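Local coordinates for N-acetylglucosaminidase (Paenibacillus barengoltzii, PDB 6INX), which probably hydrolyses the glycosidic bonds of N-acetylglucosamine-containing glycans, as a family 18 glycoside hydrolase built on a TIM barrel, at residues T184-R188 with H197-L201; R188-L194 with D207-I211; T193-H197 with G250-P256; Y237-W241 with G257-P263. All blocks are in the same frame, centred on the assembly; numbering follows the deposited sequence.

Contact 1. Residues T184-R188 with H197-L201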
loop_
_atom_site.group_PDB
_atom_site.type_symbol
_atom_site.label_atom_id
_atom_site.label_comp_id
_atom_site.label_asym_id
_atom_site.label_seq_id
_atom_site.Cartn_x
_atom_site.Cartn_y
_atom_site.Cartn_z
ATOM N N THR A 184 -12.471 7.689 -4.050
ATOM C CA THR A 184 -11.698 6.848 -4.972
ATOM C C THR A 184 -10.891 7.718 -5.944
ATOM O O THR A 184 -10.989 7.628 -7.171
ATOM C CB THR A 184 -12.580 5.814 -5.670
ATOM O OG1 THR A 184 -13.656 6.465 -6.361
ATOM C CG2 THR A 184 -13.148 4.819 -4.667
ATOM N N TYR A 185 -10.076 8.581 -5.343
ATOM C CA TYR A 185 -9.125 9.441 -6.027
ATOM C C TYR A 185 -8.003 9.715 -5.038
ATOM O O TYR A 185 -8.130 9.437 -3.841
ATOM C CB TYR A 185 -9.766 10.725 -6.593
ATOM C CG TYR A 185 -10.728 11.475 -5.699
ATOM C CD1 TYR A 185 -10.283 12.179 -4.596
ATOM C CD2 TYR A 185 -12.092 11.493 -5.979
ATOM C CE1 TYR A 185 -11.166 12.884 -3.788
ATOM C CE2 TYR A 185 -12.985 12.210 -5.180
ATOM C CZ TYR A 185 -12.510 12.888 -4.085
ATOM O OH TYR A 185 -13.371 13.600 -3.274
ATOM N N ASP A 186 -6.891 10.255 -5.542
ATOM C CA ASP A 186 -5.641 10.321 -4.764
ATOM C C ASP A 186 -5.267 8.949 -4.202
ATOM O O ASP A 186 -4.606 8.855 -3.163
ATOM C CB ASP A 186 -5.687 11.337 -3.610
ATOM C CG ASP A 186 -6.037 12.728 -4.056
ATOM O OD1 ASP A 186 -5.706 13.102 -5.195
ATOM O OD2 ASP A 186 -6.647 13.456 -3.236
ATOM N N MET A 187 -5.705 7.872 -4.865
ATOM C CA MET A 187 -5.450 6.536 -4.325
ATOM C C MET A 187 -3.984 6.166 -4.428
ATOM O O MET A 187 -3.507 5.314 -3.662
ATOM C CB MET A 187 -6.315 5.485 -5.021
ATOM C CG MET A 187 -7.798 5.595 -4.627
ATOM S SD MET A 187 -8.864 4.290 -5.261
ATOM C CE MET A 187 -8.897 4.727 -7.007
ATOM N N ARG A 188 -3.288 6.784 -5.375
ATOM C CA ARG A 188 -1.840 6.820 -5.477
ATOM C C ARG A 188 -1.489 8.285 -5.645
ATOM O O ARG A 188 -2.056 8.962 -6.506
ATOM C CB ARG A 188 -1.378 6.039 -6.705
ATOM C CG ARG A 188 -1.758 4.571 -6.617
ATOM C CD ARG A 188 -1.622 3.852 -7.963
ATOM N NE ARG A 188 -2.009 2.456 -7.795
ATOM C CZ ARG A 188 -3.261 2.015 -7.663
ATOM N NH1 ARG A 188 -4.285 2.863 -7.685
ATOM N NH2 ARG A 188 -3.493 0.722 -7.469
ATOM N N HIS A 197 -2.252 4.796 -11.393
ATOM C CA HIS A 197 -3.498 5.520 -11.604
ATOM C C HIS A 197 -4.051 5.997 -10.269
ATOM O O HIS A 197 -4.209 5.200 -9.343
ATOM C CB HIS A 197 -4.507 4.569 -12.236
ATOM C CG HIS A 197 -4.054 3.988 -13.538
ATOM N ND1 HIS A 197 -3.707 4.771 -14.618
ATOM C CD2 HIS A 197 -3.880 2.703 -13.930
ATOM C CE1 HIS A 197 -3.344 3.993 -15.624
ATOM N NE2 HIS A 197 -3.443 2.733 -15.233
ATOM N N HIS A 198 -4.410 7.280 -10.183
ATOM C CA HIS A 198 -4.886 7.803 -8.905
ATOM C C HIS A 198 -6.378 7.608 -8.692
ATOM O O HIS A 198 -6.844 7.689 -7.551
ATOM C CB HIS A 198 -4.402 9.252 -8.684
ATOM C CG HIS A 198 -5.346 10.320 -9.157
ATOM N ND1 HIS A 198 -6.233 10.953 -8.314
ATOM C CD2 HIS A 198 -5.453 10.948 -10.353
ATOM C CE1 HIS A 198 -6.887 11.887 -8.982
ATOM N NE2 HIS A 198 -6.435 11.903 -10.223
ATOM N N THR A 199 -7.126 7.334 -9.757
ATOM C CA THR A 199 -8.577 7.276 -9.671
ATOM C C THR A 199 -9.114 6.157 -10.570
ATOM O O THR A 199 -10.148 6.291 -11.228
ATOM C CB THR A 199 -9.176 8.670 -9.894
ATOM O OG1 THR A 199 -10.576 8.674 -9.594
ATOM C CG2 THR A 199 -8.912 9.202 -11.309
ATOM N N ASN A 200 -8.427 5.015 -10.549
ATOM C CA ASN A 200 -8.705 3.922 -11.476
ATOM C C ASN A 200 -9.910 3.082 -11.065
ATOM O O ASN A 200 -10.048 2.675 -9.909
ATOM C CB ASN A 200 -7.489 2.996 -11.594
ATOM C CG ASN A 200 -6.969 2.493 -10.236
ATOM O OD1 ASN A 200 -6.814 3.268 -9.273
ATOM N ND2 ASN A 200 -6.666 1.188 -10.164
ATOM N N LEU A 201 -10.759 2.782 -12.052
ATOM C CA LEU A 201 -11.895 1.904 -11.821
ATOM C C LEU A 201 -11.456 0.511 -11.368
ATOM O O LEU A 201 -11.978 -0.021 -10.384
ATOM C CB LEU A 201 -12.754 1.833 -13.088
ATOM C CG LEU A 201 -13.995 0.957 -12.949
ATOM C CD1 LEU A 201 -14.853 1.434 -11.785
ATOM C CD2 LEU A 201 -14.799 0.973 -14.246
#
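Strand 179-183, the sixth of the TIM barrel, ends here, and its chain leaves the barrel through residues 184-188 only to return past itself at 197-201. Thr184, Tyr185 and Asp186 follow a methionine in the order expected of the family 18 motif at the end of this strand, whose tyrosine and aspartate usually line the active site.

Hydrogen bonds do most of the joining. Met187 N donates to His198 O at 2.9 Å. One residue earlier, Asp186 N donates to ring atom ND1 of His198 at 2.9 Å, so the imidazole acts as an acceptor there, while its NE2 is bonded to the backbone oxygen of Tyr237. The hydroxyl OG1 of Thr199 donates a hydrogen bond to Thr184 O at 2.7 Å and is in turn bonded to Lys309.

Weaker contacts fill in around these bonds. Tyr185 CA sits 3.3 Å from His198 O in a CA-H...O contact, so that this oxygen serves two neighbours, and the Met187 methyl CE packs 3.7 Å from Thr199 CA.

Arg188 has its CA-CB bond pointing at the returning chain. Its NE is in a salt bridge with Asp207, and Arg188 NH1 meets His197 O at the guanidinium edge in a 2.9 Å hydrogen bond.

Contact 2. Residues R188-L194 with D207-I211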
loop_
_atom_site.group_PDB
_atom_site.type_symbol
_atom_site.label_atom_id
_atom_site.label_comp_id
_atom_site.label_asym_id
_atom_site.label_seq_id
_atom_site.Cartn_x
_atom_site.Cartn_y
_atom_site.Cartn_z
ATOM N N ARG A 188 -3.288 6.784 -5.375
ATOM C CA ARG A 188 -1.840 6.820 -5.477
ATOM C C ARG A 188 -1.489 8.285 -5.645
ATOM O O ARG A 188 -2.056 8.962 -6.506
ATOM C CB ARG A 188 -1.378 6.039 -6.705
ATOM C CG ARG A 188 -1.758 4.571 -6.617
ATOM C CD ARG A 188 -1.622 3.852 -7.963
ATOM N NE ARG A 188 -2.009 2.456 -7.795
ATOM C CZ ARG A 188 -3.261 2.015 -7.663
ATOM N NH1 ARG A 188 -4.285 2.863 -7.685
ATOM N NH2 ARG A 188 -3.493 0.722 -7.469
ATOM N N GLY A 189 -0.592 8.784 -4.805
ATOM C CA GLY A 189 -0.329 10.207 -4.795
ATOM C C GLY A 189 0.862 10.572 -3.936
ATOM O O GLY A 189 1.965 10.071 -4.162
ATOM N N GLY A 190 0.640 11.400 -2.915
ATOM C CA GLY A 190 1.745 12.038 -2.214
ATOM C C GLY A 190 2.543 11.137 -1.289
ATOM O O GLY A 190 3.571 11.583 -0.765
ATOM N N PHE A 191 2.112 9.899 -1.075
ATOM C CA PHE A 191 2.850 8.988 -0.206
ATOM C C PHE A 191 3.635 7.919 -0.957
ATOM O O PHE A 191 4.313 7.110 -0.316
ATOM C CB PHE A 191 1.907 8.318 0.799
ATOM C CG PHE A 191 1.264 9.288 1.752
ATOM C CD1 PHE A 191 2.029 9.943 2.692
ATOM C CD2 PHE A 191 -0.092 9.567 1.678
ATOM C CE1 PHE A 191 1.451 10.851 3.575
ATOM C CE2 PHE A 191 -0.669 10.476 2.556
ATOM C CZ PHE A 191 0.109 11.113 3.501
ATOM N N GLN A 192 3.589 7.895 -2.289
ATOM C CA GLN A 192 4.311 6.865 -3.024
ATOM C C GLN A 192 5.107 7.462 -4.177
ATOM O O GLN A 192 4.674 8.412 -4.835
ATOM C CB GLN A 192 3.378 5.728 -3.501
ATOM C CG GLN A 192 2.365 6.144 -4.546
ATOM C CD GLN A 192 1.461 4.992 -4.924
ATOM O OE1 GLN A 192 0.598 4.584 -4.139
ATOM N NE2 GLN A 192 1.677 4.435 -6.122
ATOM N N THR A 193 6.272 6.859 -4.425
ATOM C CA THR A 193 7.130 7.257 -5.529
ATOM C C THR A 193 6.948 6.371 -6.751
ATOM O O THR A 193 7.575 6.627 -7.784
ATOM C CB THR A 193 8.600 7.227 -5.106
ATOM O OG1 THR A 193 8.912 5.920 -4.619
ATOM C CG2 THR A 193 8.883 8.245 -4.013
ATOM N N LEU A 194 6.093 5.353 -6.672
ATOM C CA LEU A 194 5.774 4.530 -7.834
ATOM C C LEU A 194 4.603 5.156 -8.580
ATOM O O LEU A 194 3.591 5.504 -7.966
ATOM C CB LEU A 194 5.370 3.128 -7.379
ATOM C CG LEU A 194 5.285 2.147 -8.544
ATOM C CD1 LEU A 194 6.674 1.817 -9.062
ATOM C CD2 LEU A 194 4.569 0.872 -8.103
ATOM N N ASP A 207 0.939 -3.738 -10.893
ATOM C CA ASP A 207 1.002 -2.642 -9.928
ATOM C C ASP A 207 1.250 -3.215 -8.535
ATOM O O ASP A 207 0.488 -4.066 -8.075
ATOM C CB ASP A 207 -0.331 -1.889 -9.941
ATOM C CG ASP A 207 -0.263 -0.553 -9.220
ATOM O OD1 ASP A 207 0.750 -0.287 -8.544
ATOM O OD2 ASP A 207 -1.242 0.225 -9.322
ATOM N N LEU A 208 2.309 -2.744 -7.857
ATOM C CA LEU A 208 2.552 -3.187 -6.481
ATOM C C LEU A 208 1.439 -2.743 -5.544
ATOM O O LEU A 208 1.205 -3.380 -4.510
ATOM C CB LEU A 208 3.890 -2.644 -5.963
ATOM C CG LEU A 208 5.152 -3.181 -6.638
ATOM C CD1 LEU A 208 6.385 -2.487 -6.064
ATOM C CD2 LEU A 208 5.281 -4.689 -6.500
ATOM N N PHE A 209 0.747 -1.659 -5.880
ATOM C CA PHE A 209 -0.368 -1.148 -5.098
ATOM C C PHE A 209 -1.650 -1.665 -5.733
ATOM O O PHE A 209 -1.784 -1.644 -6.960
ATOM C CB PHE A 209 -0.315 0.379 -5.088
ATOM C CG PHE A 209 0.911 0.920 -4.405
ATOM C CD1 PHE A 209 0.886 1.202 -3.046
ATOM C CD2 PHE A 209 2.082 1.120 -5.101
ATOM C CE1 PHE A 209 2.020 1.679 -2.404
ATOM C CE2 PHE A 209 3.226 1.598 -4.461
ATOM C CZ PHE A 209 3.181 1.883 -3.112
ATOM N N ARG A 210 -2.563 -2.190 -4.912
ATOM C CA ARG A 210 -3.666 -3.003 -5.418
ATOM C C ARG A 210 -5.036 -2.335 -5.321
ATOM O O ARG A 210 -6.040 -2.976 -5.638
ATOM C CB ARG A 210 -3.683 -4.381 -4.747
ATOM C CG ARG A 210 -2.325 -5.103 -4.758
ATOM C CD ARG A 210 -1.769 -5.316 -6.166
ATOM N NE ARG A 210 -2.601 -6.210 -6.958
ATOM C CZ ARG A 210 -2.614 -6.232 -8.287
ATOM N NH1 ARG A 210 -1.839 -5.405 -8.980
ATOM N NH2 ARG A 210 -3.423 -7.079 -8.916
ATOM N N ILE A 211 -5.104 -1.071 -4.915
ATOM C CA ILE A 211 -6.386 -0.396 -4.729
ATOM C C ILE A 211 -6.938 0.105 -6.065
ATOM O O ILE A 211 -6.213 0.301 -7.044
ATOM C CB ILE A 211 -6.247 0.734 -3.687
ATOM C CG1 ILE A 211 -7.610 1.191 -3.136
ATOM C CG2 ILE A 211 -5.485 1.905 -4.281
ATOM C CD1 ILE A 211 -8.437 0.103 -2.460
HETATM O O HOH W 1 1.262 2.367 -8.337
#
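Asp207 opens the 207-211 segment with its carboxylate against Arg188: OD2 lies 2.8 Å from Arg188 NE in a salt bridge, although the hydrogen bond within it is weak in angle. The other oxygen, OD1, accepts from Phe209 N at 3.0 Å, an Asx turn that bends the chain, and accepts a hydrogen bond from a water whose bonds to Arg188 NE and Gln192 NE2 are weak.

Leu208 adds a small apolar touch, its CB 4.2 Å from Leu194 CD2. Phe209 does more. Gln192 NE2 lies 3.5 Å from its CD2, over one ring face, while donating its hydrogen bond to Leu194 O; Leu194 CD2 reaches the ring edge, 3.9 Å from Phe209 CD2. The backbone oxygen of Phe209 accepts from Arg188 NH2 at 3.0 Å.

Arg210 turns away, holding Asp207 O through NH1 and forming a salt bridge with Asp166 of the second subunit. Ile211 O accepts from Arg188 NH2 at 2.8 Å, a well-aligned bond, and weakly from Arg188 NH1 at 3.3 Å.

Both segments belong to the long loop between barrel strand 179-183 and helix 213-222. From residues 207-211 one buried arginine receives a carboxylate and two carbonyl oxygens, so the positive charge is neutralised by Asp207 and its N-H groups hold a backbone that has no regular secondary structure.

Contact 3. Residues T193-H197 with G250-P256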
loop_
_atom_site.group_PDB
_atom_site.type_symbol
_atom_site.label_atom_id
_atom_site.label_comp_id
_atom_site.label_asym_id
_atom_site.label_seq_id
_atom_site.Cartn_x
_atom_site.Cartn_y
_atom_site.Cartn_z
ATOM N N THR A 193 6.272 6.859 -4.425
ATOM C CA THR A 193 7.130 7.257 -5.529
ATOM C C THR A 193 6.948 6.371 -6.751
ATOM O O THR A 193 7.575 6.627 -7.784
ATOM C CB THR A 193 8.600 7.227 -5.106
ATOM O OG1 THR A 193 8.912 5.920 -4.619
ATOM C CG2 THR A 193 8.883 8.245 -4.013
ATOM N N LEU A 194 6.093 5.353 -6.672
ATOM C CA LEU A 194 5.774 4.530 -7.834
ATOM C C LEU A 194 4.603 5.156 -8.580
ATOM O O LEU A 194 3.591 5.504 -7.966
ATOM C CB LEU A 194 5.370 3.128 -7.379
ATOM C CG LEU A 194 5.285 2.147 -8.544
ATOM C CD1 LEU A 194 6.674 1.817 -9.062
ATOM C CD2 LEU A 194 4.569 0.872 -8.103
ATOM N N THR A 195 4.735 5.294 -9.898
ATOM C CA THR A 195 3.631 5.843 -10.664
ATOM C C THR A 195 2.484 4.841 -10.752
ATOM O O THR A 195 2.656 3.619 -10.617
ATOM C CB THR A 195 4.062 6.227 -12.081
ATOM O OG1 THR A 195 4.420 5.050 -12.824
ATOM C CG2 THR A 195 5.251 7.175 -12.060
ATOM N N GLY A 196 1.294 5.380 -10.968
ATOM C CA GLY A 196 0.123 4.556 -11.185
ATOM C C GLY A 196 -1.099 5.442 -11.306
ATOM O O GLY A 196 -0.997 6.665 -11.311
ATOM N N HIS A 197 -2.252 4.796 -11.393
ATOM C CA HIS A 197 -3.498 5.520 -11.604
ATOM C C HIS A 197 -4.051 5.997 -10.269
ATOM O O HIS A 197 -4.209 5.200 -9.343
ATOM C CB HIS A 197 -4.507 4.569 -12.236
ATOM C CG HIS A 197 -4.054 3.988 -13.538
ATOM N ND1 HIS A 197 -3.707 4.771 -14.618
ATOM C CD2 HIS A 197 -3.880 2.703 -13.930
ATOM C CE1 HIS A 197 -3.344 3.993 -15.624
ATOM N NE2 HIS A 197 -3.443 2.733 -15.233
ATOM N N GLY A 250 5.932 4.965 -18.828
ATOM C CA GLY A 250 5.932 5.657 -17.550
ATOM C C GLY A 250 5.141 4.984 -16.445
ATOM O O GLY A 250 5.170 5.478 -15.311
ATOM N N LEU A 251 4.429 3.895 -16.733
ATOM C CA LEU A 251 3.500 3.279 -15.794
ATOM C C LEU A 251 4.234 2.274 -14.912
ATOM O O LEU A 251 4.976 1.420 -15.410
ATOM C CB LEU A 251 2.374 2.593 -16.570
ATOM C CG LEU A 251 1.240 1.969 -15.762
ATOM C CD1 LEU A 251 0.461 3.032 -15.011
ATOM C CD2 LEU A 251 0.299 1.202 -16.675
ATOM N N TYR A 252 4.058 2.410 -13.598
ATOM C CA TYR A 252 4.687 1.524 -12.608
ATOM C C TYR A 252 6.205 1.681 -12.603
ATOM O O TYR A 252 6.955 0.709 -12.496
ATOM C CB TYR A 252 4.230 0.058 -12.721
ATOM C CG TYR A 252 2.731 -0.055 -12.825
ATOM C CD1 TYR A 252 1.909 0.775 -12.074
ATOM C CD2 TYR A 252 2.136 -0.943 -13.700
ATOM C CE1 TYR A 252 0.543 0.703 -12.170
ATOM C CE2 TYR A 252 0.758 -1.017 -13.804
ATOM C CZ TYR A 252 -0.027 -0.180 -13.038
ATOM O OH TYR A 252 -1.403 -0.220 -13.131
ATOM N N GLN A 253 6.654 2.929 -12.723
ATOM C CA GLN A 253 8.053 3.312 -12.685
ATOM C C GLN A 253 8.323 4.132 -11.433
ATOM O O GLN A 253 7.426 4.764 -10.866
ATOM C CB GLN A 253 8.413 4.161 -13.908
ATOM C CG GLN A 253 8.149 3.476 -15.238
ATOM C CD GLN A 253 8.870 2.158 -15.356
ATOM O OE1 GLN A 253 10.088 2.084 -15.179
ATOM N NE2 GLN A 253 8.119 1.096 -15.630
ATOM N N MET A 254 9.588 4.154 -11.024
ATOM C CA MET A 254 9.967 4.838 -9.797
ATOM C C MET A 254 10.427 6.256 -10.114
ATOM O O MET A 254 11.300 6.466 -10.963
ATOM C CB MET A 254 11.080 4.085 -9.067
ATOM C CG MET A 254 11.313 4.605 -7.639
ATOM S SD MET A 254 12.829 3.992 -6.891
ATOM C CE MET A 254 12.243 2.463 -6.185
ATOM N N SER A 255 9.830 7.229 -9.423
ATOM C CA SER A 255 10.212 8.627 -9.428
ATOM C C SER A 255 11.075 8.926 -8.207
ATOM O O SER A 255 10.967 8.243 -7.183
ATOM C CB SER A 255 8.947 9.489 -9.337
ATOM O OG SER A 255 9.272 10.866 -9.247
ATOM N N PRO A 256 11.940 9.941 -8.270
ATOM C CA PRO A 256 12.624 10.397 -7.047
ATOM C C PRO A 256 11.683 11.002 -6.019
ATOM O O PRO A 256 12.037 11.067 -4.837
ATOM C CB PRO A 256 13.613 11.457 -7.561
ATOM C CG PRO A 256 13.721 11.219 -9.025
ATOM C CD PRO A 256 12.402 10.661 -9.471
HETATM O O HOH W 2 -2.447 1.866 -11.171
#
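Thr193, Thr195 and Tyr252 give up the most surface here, each more than 70 Å². Thr193 works through its backbone: its O accepts from Ser255 N at 2.9 Å in an almost straight hydrogen bond, while its side chain packs on Thr193 of the second subunit.

Two residues on, Thr195 N donates to Gln253 O, also at 2.9 Å. Its CA-CB bond points toward the partner segment, with Thr195 OG1 donating to Gly250 O at 2.6 Å and accepting from Gln253 N at 3.1 Å and, weakly, from Tyr252 N at 2.8 Å. One buried side chain thus ties down residues 250-253.

Between the two backbone bonds Leu194 faces Met254 in a single beta bridge, the chains running in opposite senses. It ties the loop that follows barrel strand 179-183 to the segment joining strands 237-241 and 260-264 of the insertion domain's antiparallel sheet.

The Tyr252 ring lies beside Gly196, with CE1 4.0 Å from Gly196 CA. A water links its OH (3.0 Å) to His197 N (2.9 Å). Leu251 CD1 covers a face of the His197 ring in a CH-pi contact, 4.2 Å from the centroid, while NE2 of that histidine is bonded to Asp283.

Contact 4. Residues Y237-W241 with G257-P263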
loop_
_atom_site.group_PDB
_atom_site.type_symbol
_atom_site.label_atom_id
_atom_site.label_comp_id
_atom_site.label_asym_id
_atom_site.label_seq_id
_atom_site.Cartn_x
_atom_site.Cartn_y
_atom_site.Cartn_z
ATOM N N TYR A 237 -9.089 16.321 -11.847
ATOM C CA TYR A 237 -7.712 16.805 -11.786
ATOM C C TYR A 237 -6.801 15.585 -11.797
ATOM O O TYR A 237 -7.252 14.446 -11.625
ATOM C CB TYR A 237 -7.464 17.633 -10.509
ATOM C CG TYR A 237 -7.569 16.741 -9.300
ATOM C CD1 TYR A 237 -8.805 16.436 -8.758
ATOM C CD2 TYR A 237 -6.439 16.126 -8.756
ATOM C CE1 TYR A 237 -8.933 15.566 -7.691
ATOM C CE2 TYR A 237 -6.554 15.264 -7.684
ATOM C CZ TYR A 237 -7.802 14.987 -7.164
ATOM O OH TYR A 237 -7.922 14.117 -6.119
ATOM N N SER A 238 -5.505 15.840 -11.946
ATOM C CA SER A 238 -4.518 14.783 -12.105
ATOM C C SER A 238 -3.585 14.664 -10.905
ATOM O O SER A 238 -3.443 15.573 -10.090
ATOM C CB SER A 238 -3.683 15.019 -13.368
ATOM O OG SER A 238 -2.859 16.170 -13.257
ATOM N N ARG A 239 -2.921 13.510 -10.832
ATOM C CA ARG A 239 -1.738 13.315 -10.006
ATOM C C ARG A 239 -0.561 13.091 -10.943
ATOM O O ARG A 239 -0.723 12.539 -12.033
ATOM C CB ARG A 239 -1.908 12.092 -9.087
ATOM C CG ARG A 239 -2.768 12.351 -7.839
ATOM C CD ARG A 239 -1.977 13.088 -6.777
ATOM N NE ARG A 239 -2.835 13.547 -5.689
ATOM C CZ ARG A 239 -2.383 14.105 -4.574
ATOM N NH1 ARG A 239 -1.078 14.262 -4.374
ATOM N NH2 ARG A 239 -3.244 14.506 -3.651
ATOM N N MET A 240 0.623 13.554 -10.538
ATOM C CA MET A 240 1.741 13.641 -11.468
ATOM C C MET A 240 3.046 13.273 -10.785
ATOM O O MET A 240 3.306 13.697 -9.658
ATOM C CB MET A 240 1.841 15.072 -12.014
ATOM C CG MET A 240 3.018 15.315 -12.943
ATOM S SD MET A 240 2.976 16.983 -13.656
ATOM C CE MET A 240 3.288 17.968 -12.200
ATOM N N TRP A 241 3.858 12.467 -11.468
ATOM C CA TRP A 241 5.190 12.118 -11.001
ATOM C C TRP A 241 6.226 12.630 -11.995
ATOM O O TRP A 241 6.009 12.592 -13.214
ATOM C CB TRP A 241 5.352 10.596 -10.879
ATOM C CG TRP A 241 4.623 9.940 -9.738
ATOM C CD1 TRP A 241 5.169 9.514 -8.562
ATOM C CD2 TRP A 241 3.232 9.603 -9.685
ATOM N NE1 TRP A 241 4.201 8.926 -7.772
ATOM C CE2 TRP A 241 3.004 8.963 -8.442
ATOM C CE3 TRP A 241 2.155 9.780 -10.564
ATOM C CZ2 TRP A 241 1.742 8.514 -8.053
ATOM C CZ3 TRP A 241 0.907 9.316 -10.186
ATOM C CH2 TRP A 241 0.707 8.695 -8.936
ATOM N N GLY A 257 10.500 11.456 -6.436
ATOM C CA GLY A 257 9.561 12.096 -5.541
ATOM C C GLY A 257 8.192 11.445 -5.644
ATOM O O GLY A 257 7.959 10.574 -6.481
ATOM N N SER A 258 7.287 11.928 -4.799
ATOM C CA SER A 258 5.952 11.345 -4.757
ATOM C C SER A 258 5.065 11.949 -5.847
ATOM O O SER A 258 5.480 12.808 -6.630
ATOM C CB SER A 258 5.340 11.532 -3.374
ATOM O OG SER A 258 5.199 12.904 -3.083
ATOM N N GLY A 259 3.828 11.465 -5.922
ATOM C CA GLY A 259 2.879 11.943 -6.904
ATOM C C GLY A 259 2.113 13.141 -6.388
ATOM O O GLY A 259 1.103 12.998 -5.702
ATOM N N GLY A 260 2.613 14.329 -6.689
ATOM C CA GLY A 260 1.939 15.537 -6.280
ATOM C C GLY A 260 0.775 15.838 -7.187
ATOM O O GLY A 260 0.468 15.117 -8.133
ATOM N N TYR A 261 0.093 16.934 -6.885
ATOM C CA TYR A 261 -0.973 17.358 -7.779
ATOM C C TYR A 261 -0.399 17.710 -9.141
ATOM O O TYR A 261 0.654 18.344 -9.253
ATOM C CB TYR A 261 -1.689 18.582 -7.213
ATOM C CG TYR A 261 -2.630 18.258 -6.088
ATOM C CD1 TYR A 261 -3.778 17.504 -6.303
ATOM C CD2 TYR A 261 -2.370 18.707 -4.800
ATOM C CE1 TYR A 261 -4.638 17.213 -5.268
ATOM C CE2 TYR A 261 -3.219 18.420 -3.764
ATOM C CZ TYR A 261 -4.353 17.675 -3.996
ATOM O OH TYR A 261 -5.204 17.392 -2.956
ATOM N N GLY A 262 -1.100 17.290 -10.181
ATOM C CA GLY A 262 -0.788 17.713 -11.517
ATOM C C GLY A 262 -1.789 18.752 -11.966
ATOM O O GLY A 262 -2.545 19.323 -11.169
ATOM N N PRO A 263 -1.820 19.010 -13.265
ATOM C CA PRO A 263 -2.780 19.983 -13.796
ATOM C C PRO A 263 -4.219 19.543 -13.555
ATOM O O PRO A 263 -4.537 18.353 -13.515
ATOM C CB PRO A 263 -2.455 20.010 -15.296
ATOM C CG PRO A 263 -1.035 19.488 -15.392
ATOM C CD PRO A 263 -0.902 18.490 -14.294
HETATM O O HOH W 3 -7.290 15.971 -3.412
#
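Tyr237 starts strand 237-241 with its ring obliquely against that of Tyr261, CE2 3.6 Å from Tyr261 CE1. A water joins the two hydroxyls, weakly at Tyr237 OH, whose stronger partner is Asp186.

Ser238 is doubly tied to Pro263 O, by its N at 3.1 Å and its OG at 2.8 Å, and its own O accepts from Gly262 N at 2.9 Å. A side chain on Gly262 would collide with Ser238 OG.

Arg239 faces Tyr261 as a non-hydrogen-bonded antiparallel pair. Its NH1 donates to Gly259 O at 2.8 Å, and CZ lies 4.0 Å over the centroid of the Tyr261 ring, a cation-pi contact; NE forms a salt bridge with Asp186. Tyr-Ser-Arg is consistent with the YxR motif of family 18, just after the seventh barrel strand.

Met240 and Gly260 form the hydrogen-bonded pair, with Met240 N to Gly260 O at 2.9 Å; the sulphur SD packs 4.2 Å from Pro263 CD. Trp241 closes the strand, Gly259 CA lying 3.4 Å from the centroid of its five-membered ring over the face.

Glycines 259 and 262 therefore leave room for tryptophan and serine side chains, while the arginine charge is shared between the Asp186 carboxylate and the Tyr261 ring.

How the contacts relate
All four contacts cluster where the TIM barrel meets the antiparallel sheet of the insertion domain, with centres about 8 to 13 Å apart. Contacts 1 and 2 lie wholly in the loop between strand 179-183 and helix 213-222; their segments alternate along the chain and share Arg188. Contact 3 starts from the same loop, sharing His197 with contact 1, and reaches the connection that leads into strand 260-264, the outermost strand of the sheet within this chain, paired in contact 4. Contact 4 lies later in the chain than contacts 1 and 2, yet Asp186 reaches Arg239, and Gly189 O binds Gly259 N. Barrel loop and insertion sheet are therefore interlocked, and contacts 2, 3 and 4 also meet the second subunit.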